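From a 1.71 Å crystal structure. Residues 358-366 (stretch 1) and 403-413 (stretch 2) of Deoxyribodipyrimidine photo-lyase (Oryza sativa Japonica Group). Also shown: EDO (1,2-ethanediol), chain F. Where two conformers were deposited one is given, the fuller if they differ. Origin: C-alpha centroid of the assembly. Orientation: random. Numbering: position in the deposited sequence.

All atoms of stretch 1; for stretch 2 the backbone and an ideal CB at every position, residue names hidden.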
ATOM      1  N   LYS A 358     -21.804  19.012  21.505  1.00 23.33           N
ATOM      2  CA  LYS A 358     -21.313  20.131  20.715  1.00 24.63           C
ATOM      3  C   LYS A 358     -19.787  20.063  20.664  1.00 25.02           C
ATOM      4  O   LYS A 358     -19.118  19.865  21.685  1.00 25.71           O
ATOM      5  CB  LYS A 358     -21.818  21.470  21.272  1.00 32.87           C
ATOM      6  CG  LYS A 358     -20.742  22.356  21.862  1.00 42.79           C
ATOM      7  CD  LYS A 358     -21.331  23.677  22.357  1.00 51.08           C
ATOM      8  CE  LYS A 358     -21.647  24.621  21.201  1.00 54.95           C
ATOM      9  NZ  LYS A 358     -20.404  25.084  20.519  1.00 56.37           N
ATOM     10  N   ARG A 359     -19.245  20.149  19.456  1.00 21.94           N
ATOM     11  CA  ARG A 359     -17.801  20.150  19.281  1.00 20.30           C
ATOM     12  C   ARG A 359     -17.282  21.542  19.639  1.00 25.70           C
ATOM     13  O   ARG A 359     -17.970  22.536  19.407  1.00 23.79           O
ATOM     14  CB  ARG A 359     -17.437  19.803  17.829  1.00 16.94           C
ATOM     15  CG  ARG A 359     -17.440  18.307  17.468  1.00 16.12           C
ATOM     16  CD  ARG A 359     -18.836  17.656  17.444  1.00 18.76           C
ATOM     17  NE  ARG A 359     -18.699  16.266  16.979  1.00 17.55           N
ATOM     18  CZ  ARG A 359     -19.282  15.198  17.523  1.00 17.17           C
ATOM     19  NH1 ARG A 359     -20.105  15.315  18.551  1.00 20.68           N
ATOM     20  NH2 ARG A 359     -19.040  13.993  17.019  1.00 15.86           N
ATOM     21  N   GLU A 360     -16.083  21.614  20.207  1.00 25.91           N
ATOM     22  CA  GLU A 360     -15.513  22.895  20.622  1.00 36.10           C
ATOM     23  C   GLU A 360     -15.138  23.750  19.413  1.00 32.24           C
ATOM     24  O   GLU A 360     -15.250  24.978  19.438  1.00 34.14           O
ATOM     25  CB  GLU A 360     -14.293  22.662  21.516  1.00 48.42           C
ATOM     26  CG  GLU A 360     -13.214  21.801  20.869  1.00 60.49           C
ATOM     27  CD  GLU A 360     -12.014  21.564  21.775  1.00 69.92           C
ATOM     28  OE1 GLU A 360     -12.111  21.860  22.986  1.00 71.76           O
ATOM     29  OE2 GLU A 360     -10.974  21.082  21.268  1.00 72.64           O
ATOM     30  N   HIS A 361     -14.682  23.091  18.357  1.00 22.67           N
ATOM     31  CA  HIS A 361     -14.412  23.746  17.085  1.00 21.86           C
ATOM     32  C   HIS A 361     -15.018  22.931  15.951  1.00 23.41           C
ATOM     33  O   HIS A 361     -15.121  21.713  16.045  1.00 25.73           O
ATOM     34  CB  HIS A 361     -12.909  23.865  16.835  1.00 25.91           C
ATOM     35  CG  HIS A 361     -12.172  24.597  17.907  1.00 29.30           C
ATOM     36  ND1 HIS A 361     -11.972  25.961  17.869  1.00 32.49           N
ATOM     37  CD2 HIS A 361     -11.586  24.159  19.046  1.00 28.40           C
ATOM     38  CE1 HIS A 361     -11.296  26.332  18.942  1.00 33.37           C
ATOM     39  NE2 HIS A 361     -11.054  25.260  19.676  1.00 33.52           N
ATOM     40  N   ILE A 362     -15.417  23.615  14.882  1.00 23.07           N
ATOM     41  CA  ILE A 362     -15.853  22.956  13.659  1.00 18.15           C
ATOM     42  C   ILE A 362     -15.066  23.592  12.516  1.00 20.17           C
ATOM     43  O   ILE A 362     -15.137  24.809  12.315  1.00 22.78           O
ATOM     44  CB  ILE A 362     -17.384  23.111  13.427  1.00 21.45           C
ATOM     45  CG1 ILE A 362     -18.193  22.368  14.498  1.00 19.27           C
ATOM     46  CG2 ILE A 362     -17.790  22.560  12.081  1.00 20.26           C
ATOM     47  CD1 ILE A 362     -18.162  20.849  14.343  1.00 19.14           C
ATOM     48  N   TYR A 363     -14.276  22.793  11.805  1.00 18.81           N
ATOM     49  CA  TYR A 363     -13.585  23.257  10.603  1.00 16.15           C
ATOM     50  C   TYR A 363     -14.150  22.587   9.374  1.00 20.83           C
ATOM     51  O   TYR A 363     -14.548  21.428   9.426  1.00 19.49           O
ATOM     52  CB  TYR A 363     -12.074  22.976  10.677  1.00 17.51           C
ATOM     53  CG  TYR A 363     -11.393  23.804  11.729  1.00 20.31           C
ATOM     54  CD1 TYR A 363     -10.883  23.222  12.885  1.00 21.54           C
ATOM     55  CD2 TYR A 363     -11.306  25.181  11.592  1.00 21.35           C
ATOM     56  CE1 TYR A 363     -10.288  23.995  13.863  1.00 22.90           C
ATOM     57  CE2 TYR A 363     -10.715  25.956  12.558  1.00 23.65           C
ATOM     58  CZ  TYR A 363     -10.208  25.369  13.688  1.00 21.40           C
ATOM     59  OH  TYR A 363      -9.623  26.161  14.649  1.00 23.77           O
ATOM     60  N   THR A 364     -14.176  23.310   8.260  1.00 13.98           N
ATOM     61  CA  THR A 364     -14.601  22.719   7.004  1.00 18.67           C
ATOM     62  C   THR A 364     -13.450  21.920   6.425  1.00 19.30           C
ATOM     63  O   THR A 364     -12.302  22.031   6.876  1.00 17.67           O
ATOM     64  CB  THR A 364     -15.003  23.790   5.969  1.00 21.52           C
ATOM     65  OG1 THR A 364     -13.863  24.586   5.622  1.00 21.92           O
ATOM     66  CG2 THR A 364     -16.086  24.693   6.523  1.00 20.76           C
ATOM     67  N   ARG A 365     -13.757  21.135   5.404  1.00 17.45           N
ATOM     68  CA  ARG A 365     -12.728  20.378   4.705  1.00 19.17           C
ATOM     69  C   ARG A 365     -11.668  21.310   4.115  1.00 22.09           C
ATOM     70  O   ARG A 365     -10.470  21.042   4.232  1.00 18.58           O
ATOM     71  CB  ARG A 365     -13.357  19.482   3.633  1.00 20.82           C
ATOM     72  CG  ARG A 365     -12.352  18.748   2.760  1.00 24.75           C
ATOM     73  CD  ARG A 365     -13.051  17.755   1.831  1.00 26.57           C
ATOM     74  NE  ARG A 365     -13.714  16.702   2.599  1.00 28.08           N
ATOM     75  CZ  ARG A 365     -14.158  15.551   2.094  1.00 28.67           C
ATOM     76  NH1 ARG A 365     -14.024  15.284   0.802  1.00 26.48           N
ATOM     77  NH2 ARG A 365     -14.745  14.669   2.885  1.00 27.73           N
ATOM     78  N   GLU A 366     -12.104  22.418   3.514  1.00 22.54           N
ATOM     79  CA  GLU A 366     -11.166  23.373   2.925  1.00 22.76           C
ATOM     80  C   GLU A 366     -10.200  23.947   3.961  1.00 19.33           C
ATOM     81  O   GLU A 366      -9.001  24.044   3.704  1.00 22.80           O
ATOM     82  CB  GLU A 366     -11.901  24.502   2.178  1.00 26.40           C
ATOM     83  CG  GLU A 366     -10.978  25.574   1.573  1.00 38.42           C
ATOM     84  CD  GLU A 366     -10.824  26.821   2.460  1.00 52.15           C
ATOM     85  OE1 GLU A 366     -11.849  27.348   2.959  1.00 57.05           O
ATOM     86  OE2 GLU A 366      -9.671  27.279   2.654  1.00 54.31           O
ATOM     87  N   UNK A 403      -9.398  15.573  13.524  1.00 14.36           N
ATOM     88  CA  UNK A 403     -10.451  15.731  12.531  1.00 16.07           C
ATOM     89  C   UNK A 403     -11.785  15.253  13.107  1.00 16.09           C
ATOM     90  O   UNK A 403     -12.812  15.908  12.926  1.00 15.12           O
ATOM     91  CB  UNK A 403     -10.108  14.962  11.253  1.00 16.07           C
ATOM     92  N   UNK A 404     -11.759  14.145  13.844  1.00 14.83           N
ATOM     93  CA  UNK A 404     -12.939  13.699  14.597  1.00 13.49           C
ATOM     94  C   UNK A 404     -13.416  14.777  15.574  1.00 17.46           C
ATOM     95  O   UNK A 404     -14.625  15.059  15.703  1.00 15.49           O
ATOM     96  CB  UNK A 404     -12.626  12.408  15.357  1.00 13.49           C
ATOM     97  N   UNK A 405     -12.463  15.401  16.255  1.00 15.51           N
ATOM     98  CA  UNK A 405     -12.804  16.387  17.277  1.00 17.23           C
ATOM     99  C   UNK A 405     -13.368  17.691  16.712  1.00 14.69           C
ATOM    100  O   UNK A 405     -14.080  18.403  17.399  1.00 15.96           O
ATOM    101  CB  UNK A 405     -11.563  16.697  18.117  1.00 17.23           C
ATOM    102  N   UNK A 406     -13.036  18.005  15.466  1.00 15.15           N
ATOM    103  CA  UNK A 406     -13.392  19.293  14.889  1.00 17.35           C
ATOM    104  C   UNK A 406     -14.335  19.166  13.696  1.00 15.27           C
ATOM    105  O   UNK A 406     -14.382  20.050  12.850  1.00 19.08           O
ATOM    106  CB  UNK A 406     -12.124  20.037  14.465  1.00 17.35           C
ATOM    107  N   UNK A 407     -15.067  18.065  13.601  0.50 12.76           N
ATOM    108  CA  UNK A 407     -16.078  17.980  12.557  0.50 15.77           C
ATOM    109  C   UNK A 407     -17.416  17.554  13.134  0.50 18.18           C
ATOM    110  O   UNK A 407     -17.497  17.113  14.283  0.50 19.66           O
ATOM    111  CB  UNK A 407     -15.639  17.004  11.463  0.50 15.77           C
ATOM    112  N   UNK A 408     -18.469  17.707  12.341  1.00 20.74           N
ATOM    113  CA  UNK A 408     -19.831  17.529  12.837  1.00 23.43           C
ATOM    114  C   UNK A 408     -20.161  16.108  13.319  1.00 22.62           C
ATOM    115  O   UNK A 408     -20.995  15.931  14.210  1.00 27.81           O
ATOM    116  CB  UNK A 408     -20.815  17.920  11.733  1.00 23.43           C
ATOM    117  N   UNK A 409     -19.511  15.100  12.742  1.00 16.81           N
ATOM    118  CA  UNK A 409     -19.706  13.729  13.175  1.00 19.19           C
ATOM    119  C   UNK A 409     -18.632  12.826  12.607  1.00 16.51           C
ATOM    120  O   UNK A 409     -17.880  13.237  11.718  1.00 20.35           O
ATOM    121  CB  UNK A 409     -21.092  13.227  12.764  1.00 19.19           C
ATOM    122  N   UNK A 410     -18.547  11.592  13.123  1.00 19.08           N
ATOM    123  CA  UNK A 410     -17.500  10.636  12.750  1.00 19.81           C
ATOM    124  C   UNK A 410     -17.503  10.259  11.276  1.00 16.88           C
ATOM    125  O   UNK A 410     -16.427  10.069  10.718  1.00 14.98           O
ATOM    126  CB  UNK A 410     -17.647   9.364  13.588  1.00 19.81           C
ATOM    127  N   UNK A 411     -18.670  10.132  10.640  1.00 14.91           N
ATOM    128  CA  UNK A 411     -18.658   9.791   9.215  1.00 17.83           C
ATOM    129  C   UNK A 411     -18.025  10.904   8.357  1.00 14.29           C
ATOM    130  O   UNK A 411     -17.221  10.620   7.463  1.00 16.23           O
ATOM    131  CB  UNK A 411     -20.085   9.516   8.737  1.00 17.83           C
ATOM    132  N   UNK A 412     -18.376  12.159   8.638  1.00 16.65           N
ATOM    133  CA  UNK A 412     -17.744  13.296   7.969  1.00 16.92           C
ATOM    134  C   UNK A 412     -16.242  13.361   8.265  1.00 13.66           C
ATOM    135  O   UNK A 412     -15.444  13.654   7.377  1.00 15.70           O
ATOM    136  CB  UNK A 412     -18.418  14.600   8.400  1.00 16.92           C
ATOM    137  N   UNK A 413     -15.866  13.092   9.512  1.00 15.12           N
ATOM    138  CA  UNK A 413     -14.450  13.064   9.888  1.00 13.10           C
ATOM    139  C   UNK A 413     -13.693  11.998   9.089  1.00 11.35           C
ATOM    140  O   UNK A 413     -12.626  12.263   8.526  1.00 13.15           O
ATOM    141  CB  UNK A 413     -14.303  12.802  11.388  1.00 13.10           C
TER
HETATM  142  C1  EDO F 706     -13.485  17.316  23.475  1.00 48.99           C
HETATM  143  O1  EDO F 706     -13.379  18.015  22.294  1.00 50.48           O
HETATM  144  C2  EDO F 706     -13.416  15.954  23.465  1.00 45.09           C
HETATM  145  O2  EDO F 706     -13.450  15.263  24.652  1.00 44.48           O

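Position 403 lies in a helix that ends at 405. Its ideal CB has nothing of stretch 1 within 5.5 Å, so stretch 1 sets no preference. The residue is Ile403, which makes no contact across.

At position 404, CA-to-CB points away from stretch 1. Many helix-compatible side chains would do. The residue is Leu404. Its backbone O accepts a hydrogen bond from water 1, 2.7 Å from the water O, and that water also accepts one from Arg359 NH2 (3.0 Å to the water O).

Position 405 also points away, but its ideal CB is 5.4 Å from Glu360 OE2. A long side chain could reach that carboxylate. Charge alone would favour Lys or Arg, and a neutral Gln would also suit. The residue is Glu405, a less obvious choice. Its OE1 is 3.2 Å from Glu360 OE2, two acceptors with like charge and no hydrogen bond between them. Ethanediol, probably from the crystallisation liquor, sits nearby; its O1 donates to Glu405 OE1 at 2.8 Å. Water 2 links the backbones, accepting from Glu360 N (2.9 Å to the water O) and donating to Glu405 O (3.1 Å).

Position 406 is the first to leave helical phi/psi. Its CB points sideways, 3.8 Å from both Tyr363 CD1 and His361 O. The edges of the His361 and Tyr363 rings point the same way and leave a surface on which a broad, flat side chain could lie. Trp, Phe, Tyr or a large aliphatic residue would suit. The residue is Trp406, and it has the largest covered area in either stretch. The edges of His361 and Tyr363 both turn toward its face, each with centroids 5.5 Å apart; His361 meets the five-membered ring and Tyr363 the six-membered ring. The backbone fixes the register: Tyr363 N donates to Trp406 O at 2.9 Å, nearly straight. Trp406 CA approaches His361 O at 3.2 Å in a CA-H...O contact. Trp406 NE1 finds no partner; Glu360 OE2, at the ring edge, is 3.8 Å from it.

Position 407 points away, with extended backbone angles. A small or beta-branched residue such as Thr, Val or Ser would fit. The residue is Thr407. Its OG1 donates to Ile403 O at 2.8 Å, tying the turn back to the helix end. Its O accepts from Arg359 NE at 3.1 Å.

Position 408 points away, its CB 4.7 Å from Ile362 CD1. Small polar or apolar residues would do. The residue is Ser408; its backbone O lies over one face of the Arg359 guanidinium.

Position 409, with phi/psi of -166/168, precedes a helix. Gly, Ser, Asp or Asn would be plausible. The residue is Gly409, at the N-cap position. Its CA is 3.9 Å from Arg359 NH2.

Position 410 points away and opens the helix. Pro, Ala, Ser or Glu would suit a first turn. The residue is Pro410.

Position 411 is out of reach; a polar or charged side chain would do as well as any. Glu411 makes no contact with stretch 1; its carboxylate is bonded elsewhere in the structure.

Position 412 points sideways. A long acidic side chain could approach Arg365. The residue is Glu412, with OE2 4.3 Å from Arg365 NH2, beyond a salt bridge.

Position 413 points away. Stretch 1 sets no preference; Ala or another helix-compatible residue would serve. Ala413 makes no contact with stretch 1.

Stretch 2 (403-413) ILEWTSGPEEA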
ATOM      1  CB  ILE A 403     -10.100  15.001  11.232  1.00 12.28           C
ATOM      2  CG1 ILE A 403      -8.831  15.589  10.636  1.00 10.89           C
ATOM      3  CG2 ILE A 403     -11.236  15.109  10.226  1.00 12.18           C
ATOM      4  CD1 ILE A 403      -8.346  14.884   9.379  1.00 14.29           C
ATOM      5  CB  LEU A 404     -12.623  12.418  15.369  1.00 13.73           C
ATOM      6  CG  LEU A 404     -13.701  11.954  16.349  1.00 14.60           C
ATOM      7  CD1 LEU A 404     -15.004  11.648  15.607  1.00 14.06           C
ATOM      8  CD2 LEU A 404     -13.219  10.732  17.129  1.00 17.17           C
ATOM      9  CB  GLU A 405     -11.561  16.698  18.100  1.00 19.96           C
ATOM     10  CG  GLU A 405     -11.845  17.366  19.426  1.00 20.75           C
ATOM     11  CD  GLU A 405     -10.601  17.490  20.279  1.00 21.55           C
ATOM     12  OE1 GLU A 405     -10.728  17.906  21.441  1.00 23.93           O
ATOM     13  OE2 GLU A 405      -9.500  17.148  19.801  1.00 22.96           O
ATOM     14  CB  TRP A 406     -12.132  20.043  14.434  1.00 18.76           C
ATOM     15  CG  TRP A 406     -11.141  20.274  15.524  1.00 18.11           C
ATOM     16  CD1 TRP A 406     -11.393  20.383  16.865  1.00 14.04           C
ATOM     17  CD2 TRP A 406      -9.728  20.398  15.367  1.00 17.93           C
ATOM     18  NE1 TRP A 406     -10.209  20.584  17.550  1.00 22.01           N
ATOM     19  CE2 TRP A 406      -9.177  20.593  16.647  1.00 17.85           C
ATOM     20  CE3 TRP A 406      -8.871  20.358  14.262  1.00 16.70           C
ATOM     21  CZ2 TRP A 406      -7.804  20.747  16.850  1.00 22.10           C
ATOM     22  CZ3 TRP A 406      -7.505  20.530  14.468  1.00 19.67           C
ATOM     23  CH2 TRP A 406      -6.992  20.710  15.749  1.00 21.73           C
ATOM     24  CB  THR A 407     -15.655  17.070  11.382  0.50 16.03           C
ATOM     25  OG1 THR A 407     -15.379  15.752  11.864  0.50 10.33           O
ATOM     26  CG2 THR A 407     -14.411  17.629  10.697  0.50 18.39           C
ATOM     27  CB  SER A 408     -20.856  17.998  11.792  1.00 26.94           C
ATOM     28  OG  SER A 408     -20.751  17.231  10.602  1.00 29.75           O
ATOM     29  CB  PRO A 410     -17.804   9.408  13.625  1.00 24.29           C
ATOM     30  CG  PRO A 410     -19.216   9.567  14.039  1.00 21.86           C
ATOM     31  CD  PRO A 410     -19.436  11.053  14.159  1.00 18.23           C
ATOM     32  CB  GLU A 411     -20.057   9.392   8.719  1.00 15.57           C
ATOM     33  CG  GLU A 411     -20.142   9.002   7.219  1.00 22.54           C
ATOM     34  CD  GLU A 411     -19.548   7.630   6.880  1.00 32.79           C
ATOM     35  OE1 GLU A 411     -19.491   7.283   5.680  1.00 42.80           O
ATOM     36  OE2 GLU A 411     -19.135   6.896   7.789  1.00 22.85           O
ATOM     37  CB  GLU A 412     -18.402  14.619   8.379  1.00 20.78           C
ATOM     38  CG  GLU A 412     -17.742  15.850   7.763  1.00 30.75           C
ATOM     39  CD  GLU A 412     -18.029  15.992   6.282  1.00 43.87           C
ATOM     40  OE1 GLU A 412     -18.959  15.311   5.795  1.00 51.07           O
ATOM     41  OE2 GLU A 412     -17.333  16.788   5.607  1.00 47.85           O
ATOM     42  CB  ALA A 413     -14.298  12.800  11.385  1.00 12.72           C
TER
HETATM   43  O   HOH W   1     -17.046  14.423  14.772  1.00 20.41           O
HETATM   44  O   HOH W   2     -14.818  19.051  20.292  1.00 32.73           O
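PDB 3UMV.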